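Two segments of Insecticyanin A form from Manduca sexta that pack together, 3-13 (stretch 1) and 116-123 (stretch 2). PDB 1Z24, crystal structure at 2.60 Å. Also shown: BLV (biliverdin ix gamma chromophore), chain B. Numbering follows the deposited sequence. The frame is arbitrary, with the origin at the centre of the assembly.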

ATOM      1  N   ILE A   3     -14.952  -3.776  -4.387  1.00 28.34           N
ATOM      2  CA  ILE A   3     -13.932  -2.781  -4.684  1.00 30.09           C
ATOM      3  C   ILE A   3     -12.537  -3.400  -4.931  1.00 20.84           C
ATOM      4  O   ILE A   3     -11.978  -4.113  -4.102  1.00 31.69           O
ATOM      5  CB  ILE A   3     -13.879  -1.658  -3.636  1.00 43.88           C
ATOM      6  CG1 ILE A   3     -15.198  -0.931  -3.570  1.00 30.36           C
ATOM      7  CG2 ILE A   3     -12.773  -0.640  -3.921  1.00 31.89           C
ATOM      8  CD1 ILE A   3     -15.555  -0.692  -2.137  1.00 42.05           C
ATOM      9  N   PHE A   4     -11.956  -3.125  -6.091  1.00 27.43           N
ATOM     10  CA  PHE A   4     -10.635  -3.637  -6.424  1.00 23.07           C
ATOM     11  C   PHE A   4      -9.684  -2.500  -6.641  1.00 31.78           C
ATOM     12  O   PHE A   4     -10.042  -1.412  -7.056  1.00 31.12           O
ATOM     13  CB  PHE A   4     -10.762  -4.337  -7.806  1.00 24.16           C
ATOM     14  CG  PHE A   4     -11.128  -5.785  -7.723  1.00 28.76           C
ATOM     15  CD1 PHE A   4     -12.471  -6.150  -7.635  1.00 25.08           C
ATOM     16  CD2 PHE A   4     -10.118  -6.750  -7.708  1.00 25.96           C
ATOM     17  CE1 PHE A   4     -12.803  -7.503  -7.557  1.00 30.32           C
ATOM     18  CE2 PHE A   4     -10.431  -8.093  -7.630  1.00 29.27           C
ATOM     19  CZ  PHE A   4     -11.777  -8.450  -7.577  1.00 20.95           C
ATOM     20  N   TYR A   5      -8.466  -2.748  -6.361  1.00 25.13           N
ATOM     21  CA  TYR A   5      -7.444  -1.757  -6.563  1.00 25.30           C
ATOM     22  C   TYR A   5      -6.300  -2.526  -7.186  1.00 26.72           C
ATOM     23  O   TYR A   5      -6.188  -3.736  -6.991  1.00 24.83           O
ATOM     24  CB  TYR A   5      -6.950  -1.261  -5.264  1.00 20.68           C
ATOM     25  CG  TYR A   5      -7.967  -0.539  -4.485  1.00 26.01           C
ATOM     26  CD1 TYR A   5      -8.203   0.809  -4.759  1.00 35.61           C
ATOM     27  CD2 TYR A   5      -8.688  -1.150  -3.457  1.00 40.48           C
ATOM     28  CE1 TYR A   5      -9.128   1.560  -4.018  1.00 28.21           C
ATOM     29  CE2 TYR A   5      -9.595  -0.403  -2.688  1.00 42.92           C
ATOM     30  CZ  TYR A   5      -9.799   0.959  -2.956  1.00 36.38           C
ATOM     31  OH  TYR A   5     -10.680   1.732  -2.248  1.00 32.39           O
ATOM     32  N   PRO A   6      -5.456  -1.876  -7.937  1.00 25.42           N
ATOM     33  CA  PRO A   6      -4.375  -2.585  -8.575  1.00 22.58           C
ATOM     34  C   PRO A   6      -3.262  -3.062  -7.701  1.00 24.59           C
ATOM     35  O   PRO A   6      -2.980  -2.479  -6.679  1.00 27.73           O
ATOM     36  CB  PRO A   6      -3.749  -1.647  -9.584  1.00 25.47           C
ATOM     37  CG  PRO A   6      -4.302  -0.268  -9.281  1.00 36.62           C
ATOM     38  CD  PRO A   6      -5.519  -0.468  -8.362  1.00 28.29           C
ATOM     39  N   GLY A   7      -2.616  -4.137  -8.118  1.00 24.14           N
ATOM     40  CA  GLY A   7      -1.487  -4.639  -7.357  1.00 28.56           C
ATOM     41  C   GLY A   7      -1.808  -5.598  -6.257  1.00 20.47           C
ATOM     42  O   GLY A   7      -2.950  -6.012  -6.097  1.00 26.85           O
ATOM     43  N   TYR A   8      -0.748  -5.935  -5.514  1.00 20.56           N
ATOM     44  CA  TYR A   8      -0.852  -6.870  -4.397  1.00 30.54           C
ATOM     45  C   TYR A   8      -1.461  -6.172  -3.213  1.00 30.57           C
ATOM     46  O   TYR A   8      -1.456  -4.956  -3.172  1.00 23.31           O
ATOM     47  CB  TYR A   8       0.621  -7.331  -3.979  1.00 26.43           C
ATOM     48  CG  TYR A   8       1.348  -8.110  -5.055  1.00 21.19           C
ATOM     49  CD1 TYR A   8       0.997  -9.412  -5.363  1.00 21.27           C
ATOM     50  CD2 TYR A   8       2.363  -7.551  -5.814  1.00 28.98           C
ATOM     51  CE1 TYR A   8       1.653 -10.162  -6.346  1.00 20.41           C
ATOM     52  CE2 TYR A   8       3.014  -8.259  -6.815  1.00 24.10           C
ATOM     53  CZ  TYR A   8       2.660  -9.576  -7.097  1.00 35.03           C
ATOM     54  OH  TYR A   8       3.296 -10.288  -8.108  1.00 29.38           O
ATOM     55  N   CYS A   9      -1.956  -6.933  -2.247  1.00 17.65           N
ATOM     56  CA  CYS A   9      -2.539  -6.319  -1.063  1.00 19.99           C
ATOM     57  C   CYS A   9      -1.458  -5.568  -0.373  1.00 26.37           C
ATOM     58  O   CYS A   9      -0.352  -6.043  -0.440  1.00 29.52           O
ATOM     59  CB  CYS A   9      -2.858  -7.525  -0.131  1.00 12.38           C
ATOM     60  SG  CYS A   9      -4.319  -8.343  -0.742  1.00 25.90           S
ATOM     61  N   PRO A  10      -1.739  -4.439   0.282  1.00 29.05           N
ATOM     62  CA  PRO A  10      -0.703  -3.684   0.971  1.00 28.92           C
ATOM     63  C   PRO A  10      -0.317  -4.293   2.292  1.00 22.10           C
ATOM     64  O   PRO A  10      -0.995  -5.176   2.865  1.00 27.60           O
ATOM     65  CB  PRO A  10      -1.310  -2.374   1.439  1.00 21.52           C
ATOM     66  CG  PRO A  10      -2.792  -2.646   1.368  1.00 25.24           C
ATOM     67  CD  PRO A  10      -2.932  -3.609   0.201  1.00 24.10           C
ATOM     68  N   ASP A  11       0.793  -3.789   2.801  1.00 25.49           N
ATOM     69  CA  ASP A  11       1.217  -4.312   4.078  1.00 20.08           C
ATOM     70  C   ASP A  11       0.222  -3.781   5.104  1.00 25.91           C
ATOM     71  O   ASP A  11      -0.242  -2.647   5.031  1.00 29.69           O
ATOM     72  CB  ASP A  11       2.606  -3.747   4.351  1.00 30.55           C
ATOM     73  CG  ASP A  11       3.300  -4.175   5.672  1.00 45.57           C
ATOM     74  OD1 ASP A  11       4.227  -3.533   6.163  1.00 72.15           O
ATOM     75  OD2 ASP A  11       2.805  -5.277   6.232  1.00 41.02           O
ATOM     76  N   VAL A  12      -0.123  -4.597   6.057  1.00 27.99           N
ATOM     77  CA  VAL A  12      -1.049  -4.210   7.110  1.00 30.71           C
ATOM     78  C   VAL A  12      -0.809  -5.093   8.335  1.00 23.38           C
ATOM     79  O   VAL A  12      -0.461  -6.257   8.233  1.00 26.62           O
ATOM     80  CB  VAL A  12      -2.466  -4.337   6.613  1.00 43.33           C
ATOM     81  CG1 VAL A  12      -2.550  -5.657   5.995  1.00 35.18           C
ATOM     82  CG2 VAL A  12      -3.287  -4.542   7.847  1.00 48.79           C
ATOM     83  N   LYS A  13      -0.953  -4.549   9.507  1.00 28.43           N
ATOM     84  CA  LYS A  13      -0.748  -5.301  10.740  1.00 24.62           C
ATOM     85  C   LYS A  13      -1.977  -5.120  11.592  1.00 30.61           C
ATOM     86  O   LYS A  13      -2.344  -4.001  11.868  1.00 29.26           O
ATOM     87  CB  LYS A  13       0.447  -4.722  11.489  1.00 23.66           C
ATOM     88  CG  LYS A  13       0.664  -5.371  12.834  1.00 31.16           C
ATOM     89  CD  LYS A  13       1.628  -4.650  13.795  1.00 25.08           C
ATOM     90  CE  LYS A  13       0.910  -3.535  14.560  1.00 32.54           C
ATOM     91  NZ  LYS A  13      -0.282  -3.930  15.363  1.00 28.59           N
ATOM     92  N   ASN A 116     -12.884  -4.486  11.254  1.00 19.59           N
ATOM     93  CA  ASN A 116     -12.396  -5.709  10.590  1.00 19.76           C
ATOM     94  C   ASN A 116     -12.108  -5.480   9.124  1.00 30.13           C
ATOM     95  O   ASN A 116     -12.717  -4.618   8.498  1.00 22.08           O
ATOM     96  CB  ASN A 116     -13.401  -6.869  10.777  1.00 25.73           C
ATOM     97  CG  ASN A 116     -13.308  -7.479  12.164  1.00 21.58           C
ATOM     98  OD1 ASN A 116     -13.761  -8.583  12.403  1.00 35.17           O
ATOM     99  ND2 ASN A 116     -12.741  -6.782  13.041  1.00 24.48           N
ATOM    100  N   TYR A 117     -11.183  -6.253   8.581  1.00 22.58           N
ATOM    101  CA  TYR A 117     -10.831  -6.061   7.188  1.00 24.71           C
ATOM    102  C   TYR A 117     -10.234  -7.288   6.539  1.00 26.97           C
ATOM    103  O   TYR A 117      -9.911  -8.209   7.209  1.00 21.05           O
ATOM    104  CB  TYR A 117      -9.666  -5.060   7.329  1.00 20.44           C
ATOM    105  CG  TYR A 117      -8.646  -4.826   6.197  1.00 26.82           C
ATOM    106  CD1 TYR A 117      -8.787  -3.722   5.353  1.00 28.66           C
ATOM    107  CD2 TYR A 117      -7.549  -5.675   6.022  1.00 25.91           C
ATOM    108  CE1 TYR A 117      -7.876  -3.441   4.329  1.00 28.27           C
ATOM    109  CE2 TYR A 117      -6.618  -5.408   5.016  1.00 24.36           C
ATOM    110  CZ  TYR A 117      -6.784  -4.296   4.186  1.00 27.61           C
ATOM    111  OH  TYR A 117      -5.868  -4.044   3.216  1.00 29.66           O
ATOM    112  N   ASN A 118     -10.106  -7.294   5.226  1.00 27.07           N
ATOM    113  CA  ASN A 118      -9.500  -8.390   4.486  1.00 24.90           C
ATOM    114  C   ASN A 118      -9.073  -7.847   3.125  1.00 36.27           C
ATOM    115  O   ASN A 118      -9.558  -6.815   2.713  1.00 22.96           O
ATOM    116  CB  ASN A 118     -10.118  -9.778   4.441  1.00 15.15           C
ATOM    117  CG  ASN A 118     -10.886 -10.025   3.164  1.00 14.85           C
ATOM    118  OD1 ASN A 118     -11.806  -9.276   2.797  1.00 28.34           O
ATOM    119  ND2 ASN A 118     -10.550 -11.117   2.526  1.00 27.77           N
ATOM    120  N   CYS A 119      -8.148  -8.519   2.482  1.00 27.55           N
ATOM    121  CA  CYS A 119      -7.587  -8.174   1.199  1.00 19.89           C
ATOM    122  C   CYS A 119      -7.449  -9.474   0.484  1.00 28.44           C
ATOM    123  O   CYS A 119      -6.820 -10.394   0.968  1.00 22.98           O
ATOM    124  CB  CYS A 119      -6.218  -7.421   1.303  1.00 18.29           C
ATOM    125  SG  CYS A 119      -5.744  -6.899  -0.375  1.00 25.23           S
ATOM    126  N   ASP A 120      -8.086  -9.546  -0.656  1.00 28.06           N
ATOM    127  CA  ASP A 120      -8.108 -10.731  -1.500  1.00 26.91           C
ATOM    128  C   ASP A 120      -7.395 -10.457  -2.815  1.00 34.26           C
ATOM    129  O   ASP A 120      -7.872  -9.656  -3.634  1.00 24.27           O
ATOM    130  CB  ASP A 120      -9.601 -10.997  -1.734  1.00 26.77           C
ATOM    131  CG  ASP A 120      -9.891 -12.335  -2.377  1.00 39.12           C
ATOM    132  OD1 ASP A 120     -10.853 -13.012  -2.054  1.00 27.54           O
ATOM    133  OD2 ASP A 120      -9.027 -12.736  -3.275  1.00 26.92           O
ATOM    134  N   TYR A 121      -6.255 -11.120  -3.014  1.00 26.07           N
ATOM    135  CA  TYR A 121      -5.483 -10.897  -4.239  1.00 28.08           C
ATOM    136  C   TYR A 121      -5.864 -11.832  -5.391  1.00 27.05           C
ATOM    137  O   TYR A 121      -5.904 -13.027  -5.202  1.00 28.73           O
ATOM    138  CB  TYR A 121      -3.936 -10.847  -3.962  1.00 21.59           C
ATOM    139  CG  TYR A 121      -3.119 -10.618  -5.251  1.00 27.57           C
ATOM    140  CD1 TYR A 121      -3.047  -9.375  -5.877  1.00 28.49           C
ATOM    141  CD2 TYR A 121      -2.417 -11.651  -5.875  1.00 35.56           C
ATOM    142  CE1 TYR A 121      -2.346  -9.177  -7.062  1.00 24.81           C
ATOM    143  CE2 TYR A 121      -1.651 -11.479  -7.031  1.00 21.51           C
ATOM    144  CZ  TYR A 121      -1.653 -10.235  -7.638  1.00 25.84           C
ATOM    145  OH  TYR A 121      -0.981 -10.065  -8.771  1.00 32.27           O
ATOM    146  N   HIS A 122      -6.147 -11.288  -6.580  1.00 22.22           N
ATOM    147  CA  HIS A 122      -6.488 -12.057  -7.789  1.00 30.26           C
ATOM    148  C   HIS A 122      -5.313 -11.953  -8.777  1.00 31.83           C
ATOM    149  O   HIS A 122      -5.194 -10.993  -9.502  1.00 30.90           O
ATOM    150  CB  HIS A 122      -7.648 -11.361  -8.453  1.00 24.29           C
ATOM    151  CG  HIS A 122      -8.882 -11.575  -7.656  1.00 29.00           C
ATOM    152  ND1 HIS A 122      -9.946 -12.347  -8.124  1.00 51.24           N
ATOM    153  CD2 HIS A 122      -9.237 -11.098  -6.426  1.00 35.09           C
ATOM    154  CE1 HIS A 122     -10.908 -12.330  -7.174  1.00 37.94           C
ATOM    155  NE2 HIS A 122     -10.508 -11.591  -6.143  1.00 34.56           N
ATOM    156  N   PRO A 123      -4.417 -12.907  -8.798  1.00 32.28           N
ATOM    157  CA  PRO A 123      -3.265 -12.870  -9.673  1.00 29.96           C
ATOM    158  C   PRO A 123      -3.651 -12.764 -11.108  1.00 23.26           C
ATOM    159  O   PRO A 123      -2.959 -12.114 -11.877  1.00 26.70           O
ATOM    160  CB  PRO A 123      -2.493 -14.132  -9.469  1.00 32.76           C
ATOM    161  CG  PRO A 123      -3.313 -14.953  -8.485  1.00 26.94           C
ATOM    162  CD  PRO A 123      -4.623 -14.225  -8.238  1.00 31.12           C
TER
HETATM  163  NA  BLV B 195     -17.080 -12.703   4.852  1.00 24.15           N
HETATM  164  C1A BLV B 195     -16.480 -13.087   3.700  1.00 24.98           C
HETATM  165  C2A BLV B 195     -15.028 -13.076   3.768  1.00 28.95           C
HETATM  166  C3A BLV B 195     -14.729 -12.676   5.037  1.00 17.72           C
HETATM  167  C4A BLV B 195     -16.025 -12.436   5.700  1.00 21.30           C
HETATM  168  CMA BLV B 195     -13.329 -12.401   5.705  1.00  8.95           C
HETATM  169  OA  BLV B 195     -17.111 -13.416   2.718  1.00 24.83           O
HETATM  170  CAA BLV B 195     -14.102 -13.381   2.661  1.00 21.36           C
HETATM  171  CBA BLV B 195     -14.151 -12.138   1.823  1.00 20.54           C
HETATM  172  CGA BLV B 195     -13.387 -12.392   0.524  1.00 26.58           C
HETATM  173  O1A BLV B 195     -12.279 -11.969   0.344  1.00 21.39           O
HETATM  174  O2A BLV B 195     -13.899 -13.061  -0.318  1.00 28.06           O
HETATM  175  CHB BLV B 195     -16.127 -11.970   7.009  1.00 24.83           C
HETATM  176  NB  BLV B 195     -18.544 -11.914   7.376  1.00 22.06           N
HETATM  177  C1B BLV B 195     -17.256 -11.530   7.681  1.00 23.55           C
HETATM  178  C2B BLV B 195     -17.237 -10.643   8.817  1.00 18.21           C
HETATM  179  C3B BLV B 195     -18.512 -10.497   9.180  1.00 32.10           C
HETATM  180  C4B BLV B 195     -19.334 -11.288   8.258  1.00 32.87           C
HETATM  181  CMB BLV B 195     -16.006 -10.026   9.461  1.00 18.64           C
HETATM  182  CAB BLV B 195     -19.018  -9.654  10.312  1.00 30.14           C
HETATM  183  CBB BLV B 195     -20.163  -8.960  10.012  1.00 27.45           C
HETATM  184  CHC BLV B 195     -20.726 -11.410   8.372  1.00 19.54           C
HETATM  185  NC  BLV B 195     -21.490 -12.758   6.510  1.00 23.44           N
HETATM  186  C1C BLV B 195     -21.640 -12.197   7.734  1.00 32.16           C
HETATM  187  C2C BLV B 195     -22.963 -12.501   8.302  1.00 21.57           C
HETATM  188  C3C BLV B 195     -23.660 -13.285   7.477  1.00 33.68           C
HETATM  189  C4C BLV B 195     -22.707 -13.458   6.308  1.00 24.84           C
HETATM  190  CMC BLV B 195     -23.391 -12.092   9.632  1.00 22.62           C
HETATM  191  CAC BLV B 195     -25.072 -13.902   7.517  1.00 26.95           C
HETATM  192  CBC BLV B 195     -25.355 -15.027   6.818  1.00 20.73           C
HETATM  193  CHD BLV B 195     -23.022 -14.153   5.088  1.00 28.77           C
HETATM  194  ND  BLV B 195     -20.785 -15.074   4.587  1.00 25.23           N
HETATM  195  C1D BLV B 195     -22.170 -14.906   4.305  1.00 32.09           C
HETATM  196  C2D BLV B 195     -22.537 -15.686   3.083  1.00 31.24           C
HETATM  197  C3D BLV B 195     -21.396 -16.313   2.636  1.00 38.77           C
HETATM  198  C4D BLV B 195     -20.359 -15.928   3.576  1.00 32.57           C
HETATM  199  CMD BLV B 195     -23.876 -15.778   2.416  1.00 24.53           C
HETATM  200  OD  BLV B 195     -19.220 -16.321   3.492  1.00 27.26           O
HETATM  201  CAD BLV B 195     -21.273 -17.206   1.466  1.00 21.94           C
HETATM  202  CBD BLV B 195     -21.225 -18.636   1.970  1.00 20.54           C
HETATM  203  CGD BLV B 195     -20.872 -19.640   0.812  1.00 35.73           C
HETATM  204  O1D BLV B 195     -21.744 -20.193   0.221  1.00 31.02           O
HETATM  205  O2D BLV B 195     -19.720 -19.849   0.481  1.00 29.54           O

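The contact between these two segments is held by one covalent bond and a run of side-chain packing; no hydrogen bond crosses it. Tyr-121 and Cys-9 cover the most surface, with Tyr-117 next but well behind.

Cys-9 is the fixed point. Its CA-to-CB bond points toward the strand, and that of Cys-119 points back, so the two sulfurs meet with SG of Cys-9 2.1 Å from SG of Cys-119. The chi3 of -90° is the torsion a disulfide prefers, and chi1 is m at Cys-9 and t at Cys-119. The CA atoms of Cys-9 and Cys-119 lie 5.8 Å apart, which leaves room for the bridge but brings the loop close to the strand. The Cys-9 sulfur also packs beside the next toward-pointing residue, with SG of Cys-9 4.1 Å from CB of Tyr-121.

Tyr-121, with chi1 at 180°, is covered more than any other residue here and uses its ring in two ways. Tyr-8 lies over one face: CE1 of Tyr-8 comes to 3.6 Å from CZ of Tyr-121, and the ring centroids are 4.7 Å apart with planes at 34°, an oblique pairing. Tyr-8 itself starts sideways from its backbone, and its ring end comes nearer. At the edge of the Tyr-121 ring sits a backbone carbonyl, O of Gly-7 lying 3.4 Å from CE1 of Tyr-121, where the ring's slightly positive rim suits an oxygen. Gly-7 has phi/psi of 87/-174, at which a CB would jam against the carbonyl O of Pro-6; the backbone itself calls for glycine, not the neighbouring strand.

Tyr-117 extends the packing on the other side of the disulfide along the strand. OH of Tyr-117 is 3.9 Å from CG of Pro-10, and CE2 of Tyr-117 is 4.2 Å from CG1 of Val-12, whose CB also points toward the strand. These are looser contacts. Beyond Tyr-121, CE2 of Phe-4 reaches to 3.5 Å from CD2 of His-122, the edge of the phenyl ring directed at the imidazole face with planes at 66°.

Tyr-117, Cys-119 and Tyr-121 alternate toward the loop; His-122 breaks the pattern, starting sideways and meeting Phe-4 with its end. Asn-118 points away and gives its ND2 to the biliverdin, in a hydrogen bond of 2.9 Å from ND2 of Asn-118 to O1A of BLV. One strand thus serves both partners: three alternate residues pack against the loop, and Asn-118 between them gives the chromophore a hydrogen bond.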